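Penicillin-binding protein 2B (Streptococcus pneumoniae, PDB 2WAD) probably acts as a transpeptidase that cross-links adjacent glycan strands of cell wall peptidoglycan, and binds penicillin. Local coordinates at residues V343-A347 with D373-T377; V383-K389 with F517-Y523; A391-S395 with T481-L487; V448-L453 with F512-F517; T630-V635 with A648-N654. All coordinates share one frame. Residues are numbered along the deposited sequence.

Interaction 1 (V343-A347 with D373-T377); sequences VYAVA and DSLGT
Tyr344 gives up the largest area of this contact, followed by Thr377 and then Asp373. Residues 343-347 are extended (Tyr344 phi/psi -139/146) within strand 342-348 of the antiparallel sheet of the transpeptidase domain. Residues 373-377 form a type I turn, Asp373 to Gly376, with Gly376 N to Asp373 O at 2.8 Å, leading into the short helix 376-379. The closest CA pair is Tyr344 CA to Thr377 CA, 6.4 Å. With chi1 m and chi2 -93°, the tyrosine ring reaches along the turn so that Tyr344 CE1 lies 3.7 Å from Gly376 CA; an ideal CB at Gly376 would fall 2.3 Å from that same CE1, so any side chain there would clash. Thr377, chi1 p, directs its methyl at the strand, Thr377 CG2 to Val346 CG2 being 3.5 Å, while Thr377 OG1 bonds back to Ser374 O at 2.7 Å. Asp373, chi1 t, accepts from Tyr344: OH to OD2 is 2.6 Å. Outside the two segments, the ring of Tyr344 also meets that of Phe382. A phenol-to-carboxylate bond this short, at the end of an otherwise apolar ring, holds the phenol end at Asp373 and links the strand to the first residue of the turn.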
# COMPACT_ATOMS: atom_id res chain seq x y z
N VAL A 343 5.79 -14.82 8.98
CA VAL A 343 6.30 -13.96 10.03
C VAL A 343 6.43 -12.57 9.42
O VAL A 343 6.74 -12.46 8.23
CB VAL A 343 7.65 -14.50 10.59
CG1 VAL A 343 8.67 -14.55 9.47
CG2 VAL A 343 8.18 -13.61 11.76
N TYR A 344 6.13 -11.52 10.20
CA TYR A 344 6.05 -10.16 9.68
C TYR A 344 6.70 -9.21 10.69
O TYR A 344 6.61 -9.44 11.89
CB TYR A 344 4.56 -9.77 9.46
CG TYR A 344 3.95 -10.63 8.38
CD1 TYR A 344 3.94 -10.22 7.05
CD2 TYR A 344 3.45 -11.89 8.68
CE1 TYR A 344 3.43 -11.02 6.04
CE2 TYR A 344 2.96 -12.72 7.67
CZ TYR A 344 2.96 -12.28 6.36
OH TYR A 344 2.48 -13.10 5.36
N ALA A 345 7.34 -8.15 10.20
CA ALA A 345 8.00 -7.16 11.03
C ALA A 345 7.86 -5.83 10.33
O ALA A 345 8.01 -5.76 9.12
CB ALA A 345 9.48 -7.47 11.22
N VAL A 346 7.60 -4.78 11.11
CA VAL A 346 7.52 -3.42 10.60
C VAL A 346 8.29 -2.61 11.62
O VAL A 346 8.08 -2.73 12.83
CB VAL A 346 6.04 -2.87 10.55
CG1 VAL A 346 6.02 -1.35 10.27
CG2 VAL A 346 5.21 -3.56 9.50
N ALA A 347 9.23 -1.81 11.13
CA ALA A 347 10.00 -0.90 11.96
C ALA A 347 9.65 0.52 11.55
O ALA A 347 9.64 0.84 10.35
CB ALA A 347 11.53 -1.13 11.72
N ASP A 373 6.39 -11.30 1.31
CA ASP A 373 5.04 -10.80 1.49
C ASP A 373 5.01 -9.48 2.23
O ASP A 373 4.26 -9.32 3.20
CB ASP A 373 4.19 -11.85 2.21
CG ASP A 373 2.70 -11.51 2.20
OD1 ASP A 373 2.28 -10.72 1.32
OD2 ASP A 373 1.95 -12.01 3.08
N SER A 374 5.81 -8.52 1.78
CA SER A 374 5.89 -7.21 2.41
C SER A 374 4.53 -6.55 2.58
O SER A 374 4.30 -5.91 3.59
CB SER A 374 6.77 -6.30 1.55
OG SER A 374 8.03 -6.93 1.38
N LEU A 375 3.64 -6.69 1.60
CA LEU A 375 2.30 -6.08 1.68
C LEU A 375 1.46 -6.74 2.75
O LEU A 375 0.47 -6.17 3.19
CB LEU A 375 1.56 -6.16 0.34
CG LEU A 375 2.25 -5.34 -0.76
CD1 LEU A 375 1.63 -5.62 -2.11
CD2 LEU A 375 2.27 -3.83 -0.44
N GLY A 376 1.87 -7.92 3.23
CA GLY A 376 1.19 -8.55 4.35
C GLY A 376 1.11 -7.66 5.58
O GLY A 376 0.18 -7.77 6.39
N THR A 377 2.07 -6.75 5.69
CA THR A 377 2.17 -5.87 6.84
C THR A 377 0.97 -4.93 6.93
O THR A 377 0.63 -4.50 8.01
CB THR A 377 3.46 -5.03 6.82
OG1 THR A 377 3.55 -4.30 5.58
CG2 THR A 377 4.70 -5.92 6.97

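Interaction 2 (V383-K389 with F517-Y523); sequences VPGSVVK and FGQFDNY
This contact backs the SxxK motif of penicillin-binding transpeptidases: residues 383-389 include Ser386, the inferred acyl-ester nucleophile, and Lys389, joined by a 2.8 Å hydrogen bond from Lys389 NZ to Ser386 OG. Lys389 NZ also bonds Asn445. Residues 386-388 form a 3-10 turn; residues 517-523 are irregular, with Gly385 CA 4.2 Å from Gly518 CA and Val383 CA 4.5 Å from Asn522 CA. Phe517 (chi1 p) sets its CB 3.7 Å from Lys389 CE, and its carbonyl O lies 3.6 Å from Gly385 C. Gly518, at phi/psi 78/34, is the C-prime residue of the Schellman motif ending helix 509-515. Its O accepts from Gly385 N at 2.9 Å, and an ideal CB would sit 2.1 Å from Gly385 O, so glycine is demanded. Gln519 curls back (chi1 m, chi2 m) until OE1 is 3.7 Å from Gly385 CA. Asp521 brings its O to 3.3 Å from Pro384 CD. Asn522 places ND2 4.0 Å from Val383 CG1. Tyr523 (chi1 m) rests CD2 3.6 Å from Pro384 CG and turns its edge to Val388, CE2 to CG1 4.2 Å. One water spans the two segments, donating to Phe517 O at 2.9 Å and lying 3.2 Å from Ser386 OG.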
# COMPACT_ATOMS: atom_id res chain seq x y z
N VAL A 383 -4.21 -12.36 15.52
CA VAL A 383 -4.47 -12.16 16.94
C VAL A 383 -3.19 -11.60 17.54
O VAL A 383 -2.11 -12.10 17.30
CB VAL A 383 -4.95 -13.41 17.73
CG1 VAL A 383 -5.89 -14.32 16.94
CG2 VAL A 383 -3.82 -14.17 18.36
N PRO A 384 -3.31 -10.51 18.30
CA PRO A 384 -2.10 -9.80 18.70
C PRO A 384 -1.50 -10.32 20.01
O PRO A 384 -0.31 -10.16 20.23
CB PRO A 384 -2.60 -8.37 18.85
CG PRO A 384 -4.05 -8.55 19.30
CD PRO A 384 -4.54 -9.78 18.62
N GLY A 385 -2.31 -10.98 20.83
CA GLY A 385 -1.88 -11.50 22.12
C GLY A 385 -1.47 -10.39 23.09
O GLY A 385 -1.92 -9.25 22.97
N SER A 386 -0.56 -10.73 24.00
CA SER A 386 -0.28 -9.94 25.20
C SER A 386 0.43 -8.61 24.97
O SER A 386 0.62 -7.82 25.90
CB SER A 386 0.54 -10.78 26.19
OG SER A 386 -0.30 -11.58 27.02
N VAL A 387 0.90 -8.37 23.76
CA VAL A 387 1.52 -7.08 23.46
C VAL A 387 0.57 -5.93 23.81
O VAL A 387 1.02 -4.90 24.27
CB VAL A 387 2.02 -6.99 22.02
CG1 VAL A 387 3.14 -8.00 21.81
CG2 VAL A 387 0.86 -7.24 21.02
N VAL A 388 -0.73 -6.13 23.67
CA VAL A 388 -1.69 -5.04 23.77
C VAL A 388 -2.04 -4.63 25.19
O VAL A 388 -2.85 -3.73 25.37
CB VAL A 388 -3.04 -5.36 23.06
CG1 VAL A 388 -2.83 -5.75 21.58
CG2 VAL A 388 -3.83 -6.38 23.86
N LYS A 389 -1.43 -5.24 26.21
CA LYS A 389 -1.87 -5.02 27.57
C LYS A 389 -1.74 -3.58 28.07
O LYS A 389 -2.52 -3.13 28.92
CB LYS A 389 -1.24 -6.05 28.51
CG LYS A 389 -1.86 -7.42 28.32
CD LYS A 389 -1.18 -8.51 29.15
CE LYS A 389 -1.91 -9.83 28.92
NZ LYS A 389 -1.34 -11.04 29.59
N PHE A 517 -7.02 -8.94 26.73
CA PHE A 517 -5.66 -9.45 26.72
C PHE A 517 -5.28 -9.94 25.32
O PHE A 517 -4.40 -10.78 25.14
CB PHE A 517 -5.40 -10.47 27.86
CG PHE A 517 -6.36 -11.65 27.90
CD1 PHE A 517 -7.48 -11.63 28.74
CD2 PHE A 517 -6.11 -12.81 27.18
CE1 PHE A 517 -8.36 -12.71 28.82
CE2 PHE A 517 -6.99 -13.92 27.25
CZ PHE A 517 -8.13 -13.86 28.07
N GLY A 518 -5.96 -9.40 24.31
CA GLY A 518 -5.52 -9.53 22.93
C GLY A 518 -5.83 -10.87 22.29
O GLY A 518 -5.07 -11.36 21.44
N GLN A 519 -6.96 -11.46 22.67
CA GLN A 519 -7.43 -12.69 22.04
C GLN A 519 -8.82 -12.50 21.43
O GLN A 519 -9.64 -13.38 21.51
CB GLN A 519 -7.45 -13.86 23.02
CG GLN A 519 -6.10 -14.25 23.63
CD GLN A 519 -5.12 -14.85 22.63
OE1 GLN A 519 -3.92 -14.54 22.65
NE2 GLN A 519 -5.62 -15.73 21.77
N PHE A 520 -9.10 -11.37 20.79
CA PHE A 520 -10.39 -11.28 20.07
C PHE A 520 -10.18 -10.50 18.78
O PHE A 520 -10.01 -11.11 17.73
CB PHE A 520 -11.54 -10.74 20.95
CG PHE A 520 -12.90 -10.83 20.30
CD1 PHE A 520 -13.40 -12.06 19.87
CD2 PHE A 520 -13.67 -9.70 20.06
CE1 PHE A 520 -14.64 -12.15 19.24
CE2 PHE A 520 -14.91 -9.79 19.44
CZ PHE A 520 -15.39 -11.02 19.01
N ASP A 521 -10.11 -9.18 18.83
CA ASP A 521 -9.93 -8.45 17.57
C ASP A 521 -8.54 -8.81 16.99
O ASP A 521 -7.59 -8.95 17.78
CB ASP A 521 -10.01 -6.94 17.82
CG ASP A 521 -11.40 -6.48 18.21
OD1 ASP A 521 -12.34 -7.27 18.05
OD2 ASP A 521 -11.56 -5.34 18.69
N ASN A 522 -8.43 -8.94 15.67
CA ASN A 522 -7.18 -9.13 14.91
C ASN A 522 -6.68 -7.83 14.26
O ASN A 522 -7.48 -7.07 13.70
CB ASN A 522 -7.39 -10.10 13.72
CG ASN A 522 -7.62 -11.56 14.14
OD1 ASN A 522 -7.07 -12.49 13.52
ND2 ASN A 522 -8.44 -11.78 15.16
N TYR A 523 -5.37 -7.60 14.29
CA TYR A 523 -4.75 -6.38 13.80
C TYR A 523 -3.65 -6.69 12.79
O TYR A 523 -3.12 -7.82 12.77
CB TYR A 523 -4.14 -5.63 14.99
CG TYR A 523 -5.11 -5.32 16.12
CD1 TYR A 523 -6.38 -4.76 15.88
CD2 TYR A 523 -4.77 -5.61 17.42
CE1 TYR A 523 -7.25 -4.46 16.91
CE2 TYR A 523 -5.64 -5.34 18.46
CZ TYR A 523 -6.86 -4.74 18.21
OH TYR A 523 -7.68 -4.50 19.29
O HOH W 1 -2.74 -13.10 25.62

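Interaction 3 (A391-S395 with T481-L487); sequences ATISS and TFGEYGL
A small knob, the methyl of Ala391, fits a hollow made by three larger side chains of residues 481-487. Ala391 CB lies 3.5 Å from Phe482 CD1, 3.8 Å from Tyr485 CD2 and 4.2 Å from Leu487 CD1, meeting Phe482 at the ring edge. Residues 391-395 are helical; 481-487 spans the end of helix 471-484 and the loop after it. The CA atoms are closest at Ser395-Thr481 (5.6 Å) and Ala391-Phe482 (5.9 Å). In return, the Thr481 methyl projects onto the first helix, CG2 being 3.5 Å from Ala391 O and 3.9 Å from Ser394 CB. Phe482 (chi1 m) slides its ring along the same helix until CZ is 3.5 Å from Thr392 OG1, a hydroxyl that itself bonds Ala516 O. Two hydroxyl pairs add hydrogen bonds to this packing: Tyr485 OH (chi1 m) donates to Ser394 OG at 2.8 Å, and Ser395 OG (chi1 t) donates to Thr481 OG1 at 2.9 Å, the latter oxygen also bonding Glu398. After Tyr485 the chain turns through Gly486 (phi/psi 88/8) in a Schellman motif, which brings Leu487 back to the hollow. Close helix packing of this kind belongs to the helical part of the transpeptidase fold, here on helix 389-398, which begins at the SxxK lysine.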
# COMPACT_ATOMS: atom_id res chain seq x y z
N ALA A 391 -2.45 -0.95 26.29
CA ALA A 391 -3.60 -0.18 25.81
C ALA A 391 -4.80 -0.42 26.73
O ALA A 391 -5.58 0.50 26.99
CB ALA A 391 -3.93 -0.47 24.33
N THR A 392 -4.95 -1.64 27.24
CA THR A 392 -6.05 -1.94 28.17
C THR A 392 -5.95 -1.21 29.49
O THR A 392 -6.96 -0.73 30.01
CB THR A 392 -6.13 -3.43 28.50
OG1 THR A 392 -6.14 -4.17 27.27
CG2 THR A 392 -7.40 -3.72 29.27
N ILE A 393 -4.74 -1.16 30.05
CA ILE A 393 -4.49 -0.32 31.21
C ILE A 393 -4.80 1.14 30.90
O ILE A 393 -5.37 1.85 31.74
CB ILE A 393 -3.04 -0.50 31.74
CG1 ILE A 393 -2.80 -1.97 32.13
CG2 ILE A 393 -2.80 0.29 33.01
CD1 ILE A 393 -1.33 -2.31 32.45
N SER A 394 -4.41 1.63 29.73
CA SER A 394 -4.72 3.01 29.39
C SER A 394 -6.24 3.25 29.49
O SER A 394 -6.70 4.25 30.02
CB SER A 394 -4.24 3.35 27.99
OG SER A 394 -2.83 3.23 27.86
N SER A 395 -7.02 2.32 28.96
CA SER A 395 -8.46 2.42 29.00
C SER A 395 -8.98 2.45 30.43
O SER A 395 -9.97 3.12 30.70
CB SER A 395 -9.09 1.27 28.21
OG SER A 395 -10.41 1.59 27.81
N THR A 481 -10.16 3.27 23.10
CA THR A 481 -8.75 3.35 23.50
C THR A 481 -7.81 2.61 22.55
O THR A 481 -6.80 3.16 22.13
CB THR A 481 -8.52 2.82 24.92
OG1 THR A 481 -9.49 3.40 25.80
CG2 THR A 481 -7.10 3.18 25.38
N PHE A 482 -8.09 1.35 22.25
CA PHE A 482 -7.31 0.61 21.25
C PHE A 482 -7.10 1.42 19.95
O PHE A 482 -5.97 1.56 19.48
CB PHE A 482 -7.99 -0.73 20.94
CG PHE A 482 -7.88 -1.76 22.06
CD1 PHE A 482 -6.94 -1.63 23.07
CD2 PHE A 482 -8.70 -2.87 22.08
CE1 PHE A 482 -6.83 -2.58 24.08
CE2 PHE A 482 -8.57 -3.84 23.08
CZ PHE A 482 -7.65 -3.70 24.10
N GLY A 483 -8.18 1.96 19.39
CA GLY A 483 -8.12 2.86 18.23
C GLY A 483 -7.22 4.08 18.39
O GLY A 483 -6.57 4.51 17.43
N GLU A 484 -7.11 4.61 19.61
CA GLU A 484 -6.16 5.70 19.87
C GLU A 484 -4.70 5.33 19.59
O GLU A 484 -3.85 6.21 19.43
CB GLU A 484 -6.26 6.18 21.32
CG GLU A 484 -7.55 6.94 21.65
CD GLU A 484 -7.49 7.46 23.07
OE1 GLU A 484 -7.80 6.70 24.00
OE2 GLU A 484 -7.12 8.63 23.28
N TYR A 485 -4.42 4.03 19.56
CA TYR A 485 -3.06 3.55 19.38
C TYR A 485 -2.92 2.94 18.00
O TYR A 485 -1.84 2.43 17.62
CB TYR A 485 -2.69 2.51 20.42
CG TYR A 485 -2.34 3.05 21.79
CD1 TYR A 485 -1.06 3.48 22.08
CD2 TYR A 485 -3.27 3.00 22.83
CE1 TYR A 485 -0.74 3.94 23.38
CE2 TYR A 485 -2.95 3.42 24.11
CZ TYR A 485 -1.68 3.89 24.39
OH TYR A 485 -1.38 4.33 25.68
N GLY A 486 -4.02 3.01 17.26
CA GLY A 486 -4.07 2.47 15.91
C GLY A 486 -4.45 1.00 15.86
O GLY A 486 -4.38 0.34 14.82
N LEU A 487 -4.84 0.46 17.00
CA LEU A 487 -5.26 -0.94 17.04
C LEU A 487 -6.76 -1.02 16.69
O LEU A 487 -7.61 -0.75 17.53
CB LEU A 487 -5.00 -1.50 18.44
CG LEU A 487 -3.54 -1.42 18.94
CD1 LEU A 487 -3.39 -1.83 20.38
CD2 LEU A 487 -2.65 -2.29 18.04

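Interaction 4 (V448-L453 with F512-F517); sequences VVQTAL and FITNAF. Unlike the reference sequence in segment 448-453: Val448 (reference Met). Unlike the reference sequence in segment 512-517: Phe512 (reference Tyr).
Val448 opens the contact at helix 445-455, with its CA 6.2 Å from Ala516 CA. It replaces the methionine of the reference sequence. With chi1 m it sets CG2 3.8 Å from Ala516 O and 3.9 Å from Phe517 CB, where residues 512-517 run out of helix 509-515. One residue on, Val449 (chi1 t; CA 6.2 Å from Ile513 CA) uses CG2 twice, 3.7 Å from Phe517 CD1 and 4.0 Å from Ile513 CG2, so one methyl touches both side chains. Gln450 and Thr451 then turn out of the interface. A helical turn after Val448, Ala452 points its methyl straight at the second helix: CB is 3.9 Å from Ala516 CB, 3.7 Å from Phe512 CZ and 4.4 Å from Ile513 CD1. At Ala452 and Ala516 two small methyls face each other across the interface. Phe512, a tyrosine in the reference sequence, takes chi1 t and reaches across with its ring edge, CZ lying 3.4 Å from Ala452 O; the other end of the segment, Leu453, only grazes it, N to CE2 4.5 Å. Ile513 (chi1 m, chi2 m) fills the space beside Val449. The two segments meet through apolar and van der Waals contacts alone, without hydrogen bonds between them. Such helix-against-helix packing is part of the helical region of the transpeptidase fold, and here it flanks the SxxK site: Val448 and Phe517 both touch Lys389.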
# COMPACT_ATOMS: atom_id res chain seq x y z
N VAL A 448 -5.58 -7.03 33.79
CA VAL A 448 -6.29 -6.44 32.68
C VAL A 448 -7.74 -6.90 32.59
O VAL A 448 -8.58 -6.19 32.07
CB VAL A 448 -5.61 -6.66 31.30
CG1 VAL A 448 -4.34 -5.80 31.16
CG2 VAL A 448 -5.34 -8.14 31.03
N VAL A 449 -8.02 -8.11 33.06
CA VAL A 449 -9.37 -8.62 33.14
C VAL A 449 -10.17 -7.89 34.24
O VAL A 449 -11.33 -7.52 34.04
CB VAL A 449 -9.39 -10.15 33.35
CG1 VAL A 449 -10.79 -10.62 33.69
CG2 VAL A 449 -8.94 -10.87 32.08
N GLN A 450 -9.56 -7.67 35.40
CA GLN A 450 -10.16 -6.83 36.43
C GLN A 450 -10.34 -5.39 35.96
O GLN A 450 -11.39 -4.81 36.18
CB GLN A 450 -9.33 -6.89 37.73
CG GLN A 450 -9.52 -8.18 38.51
CD GLN A 450 -8.63 -8.28 39.74
OE1 GLN A 450 -9.11 -8.16 40.87
NE2 GLN A 450 -7.33 -8.53 39.54
N THR A 451 -9.36 -4.82 35.28
CA THR A 451 -9.54 -3.52 34.65
C THR A 451 -10.72 -3.45 33.69
O THR A 451 -11.52 -2.52 33.81
CB THR A 451 -8.28 -3.04 33.89
OG1 THR A 451 -7.18 -2.92 34.80
CG2 THR A 451 -8.52 -1.69 33.25
N ALA A 452 -10.83 -4.40 32.76
CA ALA A 452 -11.98 -4.43 31.84
C ALA A 452 -13.33 -4.56 32.56
O ALA A 452 -14.28 -3.85 32.24
CB ALA A 452 -11.86 -5.57 30.80
N LEU A 453 -13.46 -5.50 33.49
CA LEU A 453 -14.70 -5.58 34.26
C LEU A 453 -15.05 -4.20 34.84
O LEU A 453 -16.21 -3.81 34.88
CB LEU A 453 -14.58 -6.62 35.38
CG LEU A 453 -15.83 -6.87 36.22
CD1 LEU A 453 -16.88 -7.60 35.39
CD2 LEU A 453 -15.51 -7.66 37.47
N PHE A 512 -15.46 -9.71 24.96
CA PHE A 512 -15.00 -8.46 25.56
C PHE A 512 -13.82 -8.73 26.48
O PHE A 512 -12.78 -8.08 26.36
CB PHE A 512 -16.16 -7.81 26.34
CG PHE A 512 -15.75 -6.70 27.29
CD1 PHE A 512 -15.24 -5.50 26.82
CD2 PHE A 512 -15.88 -6.87 28.66
CE1 PHE A 512 -14.89 -4.48 27.69
CE2 PHE A 512 -15.52 -5.86 29.53
CZ PHE A 512 -15.01 -4.67 29.07
N ILE A 513 -13.98 -9.68 27.40
CA ILE A 513 -12.93 -10.10 28.32
C ILE A 513 -11.66 -10.54 27.57
O ILE A 513 -10.58 -10.04 27.87
CB ILE A 513 -13.43 -11.20 29.27
CG1 ILE A 513 -14.47 -10.63 30.25
CG2 ILE A 513 -12.26 -11.81 30.03
CD1 ILE A 513 -13.99 -9.38 31.05
N THR A 514 -11.77 -11.44 26.59
CA THR A 514 -10.59 -11.87 25.83
C THR A 514 -9.96 -10.73 25.03
O THR A 514 -8.75 -10.74 24.80
CB THR A 514 -10.84 -13.06 24.88
OG1 THR A 514 -11.96 -12.78 24.02
CG2 THR A 514 -11.09 -14.38 25.68
N ASN A 515 -10.77 -9.78 24.55
CA ASN A 515 -10.23 -8.64 23.80
C ASN A 515 -9.24 -7.89 24.67
O ASN A 515 -8.24 -7.38 24.18
CB ASN A 515 -11.35 -7.72 23.29
CG ASN A 515 -10.99 -7.00 22.00
OD1 ASN A 515 -10.19 -7.49 21.20
ND2 ASN A 515 -11.64 -5.86 21.77
N ALA A 516 -9.50 -7.88 25.98
CA ALA A 516 -8.68 -7.17 26.96
C ALA A 516 -7.24 -7.68 27.09
O ALA A 516 -6.34 -6.94 27.54
CB ALA A 516 -9.36 -7.16 28.33
N PHE A 517 -7.02 -8.94 26.73
CA PHE A 517 -5.66 -9.45 26.72
C PHE A 517 -5.28 -9.94 25.32
O PHE A 517 -4.40 -10.78 25.14
CB PHE A 517 -5.40 -10.47 27.86
CG PHE A 517 -6.36 -11.65 27.90
CD1 PHE A 517 -7.48 -11.63 28.74
CD2 PHE A 517 -6.11 -12.81 27.18
CE1 PHE A 517 -8.36 -12.71 28.82
CE2 PHE A 517 -6.99 -13.92 27.25
CZ PHE A 517 -8.13 -13.86 28.07

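Interaction 5 (T630-V635 with A648-N654); sequences TNTNAV and AVVFPHN. With ZN (zinc ion), chain E.
Two asparagine side chains stand in for main-chain acceptors here, carrying a ladder of hydrogen bonds past the end of the strands. Ala634 and Val649 make a regular antiparallel hydrogen-bonded pair (Ala634 N to Val649 O 3.0 Å, Val649 N to Ala634 O 2.8 Å; CA-CA 5.2 Å), and Val635 and Ala648 the adjoining non-hydrogen-bonded pair, with Val635 CG1 4.2 Å from Ala648 CB. At Thr632 (phi/psi -103/53) the chain leaves strand geometry: Thr632 N still donates to Phe651 O at 3.2 Å, but Thr632 O is 4.6 Å from Phe651 N, which instead donates to Asn633 OD1 at 2.9 Å. Likewise His653 N donates to Asn631 OD1 at 3.1 Å. Both asparagines have chi1 m. The segments run 161° apart, and strands 634-638 and 645-650 form a beta hairpin in the antiparallel sheet of the transpeptidase domain, beside strand 613-616 with Lys615, whose backbone bonds Val635. The amides of Asn631 and Asn633 turn to the chain leading to Ser386, Asn633 ND2 bonding Pro384 O. Beyond Pro652, His653 takes left-handed angles (51/45), its ring face under Asn631 OD1, and binds a zinc ion through NE2 at 2.0 Å; two waters also bind the zinc, each 2.2 Å away. Asn654 N makes a weak bond to Thr630 O, 2.9 Å, and Asn654 CB packs 3.4 Å from Thr632 CG2.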
# COMPACT_ATOMS: atom_id res chain seq x y z
N THR A 630 -0.02 -21.05 19.26
CA THR A 630 -0.35 -19.72 19.77
C THR A 630 0.69 -18.70 19.33
O THR A 630 1.74 -19.06 18.80
CB THR A 630 -0.45 -19.74 21.30
OG1 THR A 630 0.81 -20.14 21.86
CG2 THR A 630 -1.57 -20.67 21.75
N ASN A 631 0.43 -17.41 19.58
CA ASN A 631 1.28 -16.34 19.03
C ASN A 631 2.53 -15.98 19.87
O ASN A 631 2.47 -15.88 21.11
CB ASN A 631 0.42 -15.15 18.56
CG ASN A 631 -0.55 -15.53 17.42
OD1 ASN A 631 -0.85 -16.72 17.23
ND2 ASN A 631 -0.99 -14.55 16.63
N THR A 632 3.68 -15.86 19.18
CA THR A 632 4.93 -15.33 19.75
C THR A 632 5.26 -13.87 19.34
O THR A 632 6.35 -13.55 18.86
CB THR A 632 6.11 -16.32 19.56
OG1 THR A 632 6.81 -16.09 18.33
CG2 THR A 632 5.60 -17.74 19.53
N ASN A 633 4.32 -12.96 19.54
CA ASN A 633 4.48 -11.61 19.01
C ASN A 633 5.32 -10.75 19.95
O ASN A 633 5.47 -11.09 21.12
CB ASN A 633 3.09 -10.98 18.83
CG ASN A 633 2.19 -11.77 17.88
OD1 ASN A 633 2.67 -12.50 16.98
ND2 ASN A 633 0.89 -11.65 18.09
N ALA A 634 5.84 -9.63 19.48
CA ALA A 634 6.64 -8.77 20.36
C ALA A 634 6.61 -7.35 19.80
O ALA A 634 6.59 -7.17 18.60
CB ALA A 634 8.10 -9.27 20.44
N VAL A 635 6.63 -6.35 20.68
CA VAL A 635 6.82 -4.95 20.28
C VAL A 635 7.96 -4.37 21.13
O VAL A 635 8.15 -4.80 22.26
CB VAL A 635 5.51 -4.11 20.46
CG1 VAL A 635 4.40 -4.64 19.57
CG2 VAL A 635 5.03 -4.11 21.91
N ALA A 648 7.47 -3.88 15.54
CA ALA A 648 6.51 -4.92 15.85
C ALA A 648 6.87 -6.18 15.10
O ALA A 648 7.14 -6.16 13.90
CB ALA A 648 5.09 -4.53 15.41
N VAL A 649 6.75 -7.30 15.79
CA VAL A 649 7.08 -8.58 15.19
C VAL A 649 5.88 -9.47 15.43
O VAL A 649 5.41 -9.56 16.56
CB VAL A 649 8.36 -9.22 15.78
CG1 VAL A 649 8.49 -10.67 15.27
CG2 VAL A 649 9.60 -8.38 15.41
N VAL A 650 5.39 -10.08 14.36
CA VAL A 650 4.16 -10.85 14.44
C VAL A 650 4.49 -12.23 13.89
O VAL A 650 4.86 -12.37 12.73
CB VAL A 650 3.01 -10.19 13.62
CG1 VAL A 650 1.77 -11.06 13.64
CG2 VAL A 650 2.70 -8.76 14.18
N PHE A 651 4.39 -13.25 14.74
CA PHE A 651 4.80 -14.60 14.37
C PHE A 651 3.72 -15.52 14.89
O PHE A 651 3.82 -16.01 16.01
CB PHE A 651 6.13 -14.94 15.07
CG PHE A 651 6.87 -16.11 14.44
CD1 PHE A 651 6.18 -17.20 13.96
CD2 PHE A 651 8.26 -16.11 14.35
CE1 PHE A 651 6.84 -18.28 13.38
CE2 PHE A 651 8.94 -17.18 13.78
CZ PHE A 651 8.22 -18.27 13.29
N PRO A 652 2.67 -15.74 14.09
CA PRO A 652 1.49 -16.44 14.59
C PRO A 652 1.62 -17.97 14.64
O PRO A 652 2.35 -18.56 13.87
CB PRO A 652 0.41 -16.03 13.59
CG PRO A 652 1.16 -15.64 12.35
CD PRO A 652 2.49 -15.19 12.73
N HIS A 653 0.91 -18.59 15.57
CA HIS A 653 0.81 -20.04 15.71
C HIS A 653 2.15 -20.77 15.73
O HIS A 653 2.33 -21.77 15.05
CB HIS A 653 -0.16 -20.60 14.67
CG HIS A 653 -1.51 -19.96 14.74
ND1 HIS A 653 -2.33 -20.09 15.84
CD2 HIS A 653 -2.18 -19.16 13.86
CE1 HIS A 653 -3.45 -19.41 15.64
NE2 HIS A 653 -3.37 -18.82 14.46
N ASN A 654 3.08 -20.23 16.50
CA ASN A 654 4.35 -20.89 16.79
C ASN A 654 4.15 -21.63 18.10
O ASN A 654 3.81 -21.03 19.11
CB ASN A 654 5.50 -19.86 16.87
CG ASN A 654 6.88 -20.51 17.03
OD1 ASN A 654 7.04 -21.43 17.84
ND2 ASN A 654 7.86 -20.05 16.26
ZN ZN E . -4.36 -17.20 13.79
O HOH W 2 -4.50 -17.54 11.58
O HOH W 3 -3.45 -15.22 14.08

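Interaction 1 closes first, over a short loop containing sheet strands, before interaction 2 opens. Interaction 2 then shuts a loop of 127 residues, in which interactions 3 and 4 are both nested; these two cross, their segments alternating along the chain, and meet where Thr392 OG1 bonds Ala516 O. Interaction 4 shares Phe517 with interaction 2. Interaction 5 follows in series as the hairpin near the C terminus, yet it returns to interaction 1, since strands 342-348 and 645-650 are neighbours in the sheet (Tyr344 O to Val650 N, 2.8 Å). Pro384 O to Asn633 ND2, 2.9 Å, joins interactions 2 and 5, so the SxxK segment lies between helices and sheet.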